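Ribonuclease mar1, putative (Trypanosoma cruzi, PDB 1YZV) is of unknown function but belongs to the isochorismatase family and is probably a hydrolase, perhaps a ribonuclease. Local coordinates at residues K31-I36 with W116-H121. Sequence-based numbering, arbitrary orientation.
Sequences KFMGRI and WGFETH
Phe118 lays one face of its ring against Ile36, with Phe32 CB approaching obliquely from the same side, and this apolar cluster is the tightly packed part of the contact. Ile36 CG1, anti to the carbonyl carbon (chi1 -57°), sits over the face, 4.1 Å from the ring centroid and 4° off its normal, a CH-pi contact; the second arm of this branched residue, CG2, meets Phe118 CE1 at 3.6 Å. Phe118 CD2 reaches Phe32 CB at 3.3 Å; the two aromatic side chains slide past each other in opposite directions, with their planes turned 55° apart. Phe118 suits its place by offering a broad face to aliphatic carbons and an edge to sulfur.

The Phe32 and Met33 side is looser and partly exposed. There the flexible Met33 chain, bent at chi2 and chi3, sets SD at that edge, 4.2 Å from Phe118 CE2, a Met-aromatic contact. Glu119 serves two ends: its aliphatic CG packs against Ile36 CD1 (3.9 Å), and its carboxylate accepts a hydrogen bond from Gln148 N through OE1 while OE2 lies at the Phe32 ring edge. A cis peptide joins Phe118 to Glu119, the N-cap residue of helix 120-133. The short helix 30-33 after strand 20-26 thus packs on the C-terminal end of neighbouring strand 110-118, where a cis peptide before the following helix is characteristic of the isochorismatase-like alpha/beta fold.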
loop_
_atom_site.group_PDB
_atom_site.type_symbol
_atom_site.label_atom_id
_atom_site.label_comp_id
_atom_site.label_asym_id
_atom_site.label_seq_id
_atom_site.Cartn_x
_atom_site.Cartn_y
_atom_site.Cartn_z
ATOM N N LYS A 31 17.456 -3.004 27.412
ATOM C CA LYS A 31 16.417 -3.987 27.741
ATOM C C LYS A 31 15.550 -4.417 26.550
ATOM O O LYS A 31 14.945 -5.473 26.582
ATOM C CB LYS A 31 15.552 -3.536 28.921
ATOM C CG LYS A 31 16.319 -3.614 30.289
ATOM C CD LYS A 31 17.063 -4.964 30.486
ATOM C CE LYS A 31 17.322 -5.302 31.960
ATOM N NZ LYS A 31 16.986 -6.756 32.270
ATOM N N PHE A 32 15.578 -3.639 25.478
ATOM C CA PHE A 32 14.881 -3.979 24.243
ATOM C C PHE A 32 15.683 -4.951 23.348
ATOM O O PHE A 32 15.129 -5.490 22.372
ATOM C CB PHE A 32 14.663 -2.712 23.399
ATOM C CG PHE A 32 13.750 -1.699 24.012
ATOM C CD1 PHE A 32 12.362 -1.838 23.906
ATOM C CD2 PHE A 32 14.271 -0.506 24.515
ATOM C CE1 PHE A 32 11.503 -0.823 24.359
ATOM C CE2 PHE A 32 13.429 0.519 24.988
ATOM C CZ PHE A 32 12.048 0.356 24.915
ATOM N N MET A 33 16.994 -5.029 23.564
ATOM C CA MET A 33 17.876 -5.734 22.623
ATOM C C MET A 33 17.483 -7.194 22.469
ATOM O O MET A 33 17.511 -7.717 21.356
ATOM C CB MET A 33 19.337 -5.624 23.044
ATOM C CG MET A 33 19.921 -4.205 22.979
ATOM S SD MET A 33 19.819 -3.464 21.299
ATOM C CE MET A 33 20.973 -4.524 20.453
ATOM N N GLY A 34 17.032 -7.813 23.561
ATOM C CA GLY A 34 16.662 -9.207 23.552
ATOM C C GLY A 34 15.198 -9.481 23.300
ATOM O O GLY A 34 14.749 -10.582 23.578
ATOM N N ARG A 35 14.429 -8.446 23.003
ATOM C CA ARG A 35 12.976 -8.495 22.857
ATOM C C ARG A 35 12.534 -8.024 21.445
ATOM O O ARG A 35 11.472 -8.358 20.980
ATOM C CB ARG A 35 12.367 -7.568 23.936
ATOM C CG ARG A 35 12.963 -7.817 25.347
ATOM C CD ARG A 35 12.448 -6.807 26.359
ATOM N NE ARG A 35 11.020 -6.911 26.567
ATOM C CZ ARG A 35 10.445 -7.566 27.575
ATOM N NH1 ARG A 35 11.173 -8.130 28.544
ATOM N NH2 ARG A 35 9.112 -7.602 27.639
ATOM N N ILE A 36 13.426 -7.380 20.706
ATOM C CA ILE A 36 13.108 -6.897 19.350
ATOM C C ILE A 36 13.943 -7.758 18.400
ATOM O O ILE A 36 15.163 -7.737 18.475
ATOM C CB ILE A 36 13.506 -5.439 19.223
ATOM C CG1 ILE A 36 12.802 -4.612 20.283
ATOM C CG2 ILE A 36 13.297 -4.883 17.750
ATOM C CD1 ILE A 36 11.741 -3.819 19.829
ATOM N N TRP A 116 14.644 6.561 13.295
ATOM C CA TRP A 116 14.653 5.097 13.429
ATOM C C TRP A 116 14.771 4.685 14.898
ATOM O O TRP A 116 15.010 5.521 15.747
ATOM C CB TRP A 116 15.802 4.464 12.596
ATOM C CG TRP A 116 17.141 4.635 13.172
ATOM C CD1 TRP A 116 17.806 3.700 13.935
ATOM C CD2 TRP A 116 17.871 5.869 13.346
ATOM N NE1 TRP A 116 18.927 4.247 14.496
ATOM C CE2 TRP A 116 19.039 5.552 14.105
ATOM C CE3 TRP A 116 17.773 7.149 12.782
ATOM C CZ2 TRP A 116 20.013 6.519 14.445
ATOM C CZ3 TRP A 116 18.751 8.101 13.112
ATOM C CH2 TRP A 116 19.859 7.775 13.938
ATOM N N GLY A 117 14.467 3.425 15.179
ATOM C CA GLY A 117 14.681 2.857 16.501
ATOM C C GLY A 117 13.511 2.043 17.004
ATOM O O GLY A 117 12.862 1.297 16.215
ATOM N N PHE A 118 13.365 2.050 18.329
ATOM C CA PHE A 118 12.365 1.252 19.019
ATOM C C PHE A 118 11.320 2.159 19.709
ATOM O O PHE A 118 11.645 3.247 20.160
ATOM C CB PHE A 118 12.965 0.420 20.126
ATOM C CG PHE A 118 14.144 -0.457 19.729
ATOM C CD1 PHE A 118 14.222 -1.062 18.509
ATOM C CD2 PHE A 118 15.020 -0.873 20.741
ATOM C CE1 PHE A 118 15.294 -1.929 18.228
ATOM C CE2 PHE A 118 16.089 -1.723 20.466
ATOM C CZ PHE A 118 16.246 -2.210 19.197
ATOM N N GLU A 119 10.066 1.714 19.804
ATOM C CA GLU A 119 9.496 0.634 19.026
ATOM C C GLU A 119 8.739 1.321 17.882
ATOM O O GLU A 119 8.238 2.441 18.054
ATOM C CB GLU A 119 8.521 -0.208 19.869
ATOM C CG GLU A 119 9.204 -1.073 20.904
ATOM C CD GLU A 119 8.284 -2.135 21.525
ATOM O OE1 GLU A 119 7.780 -3.040 20.833
ATOM O OE2 GLU A 119 8.102 -2.075 22.736
ATOM N N THR A 120 8.666 0.649 16.743
ATOM C CA THR A 120 8.072 1.203 15.503
ATOM C C THR A 120 6.662 1.775 15.710
ATOM O O THR A 120 6.368 2.867 15.264
ATOM C CB THR A 120 8.064 0.145 14.386
ATOM O OG1 THR A 120 9.353 -0.489 14.315
ATOM C CG2 THR A 120 7.749 0.776 13.015
ATOM N N HIS A 121 5.823 1.053 16.462
ATOM C CA HIS A 121 4.422 1.378 16.633
ATOM C C HIS A 121 4.142 2.265 17.819
ATOM O O HIS A 121 2.982 2.603 18.103
ATOM C CB HIS A 121 3.588 0.096 16.731
ATOM C CG HIS A 121 3.901 -0.747 17.925
ATOM N ND1 HIS A 121 5.153 -1.270 18.150
ATOM C CD2 HIS A 121 3.131 -1.128 18.983
ATOM C CE1 HIS A 121 5.161 -1.875 19.327
ATOM N NE2 HIS A 121 3.931 -1.874 19.812
#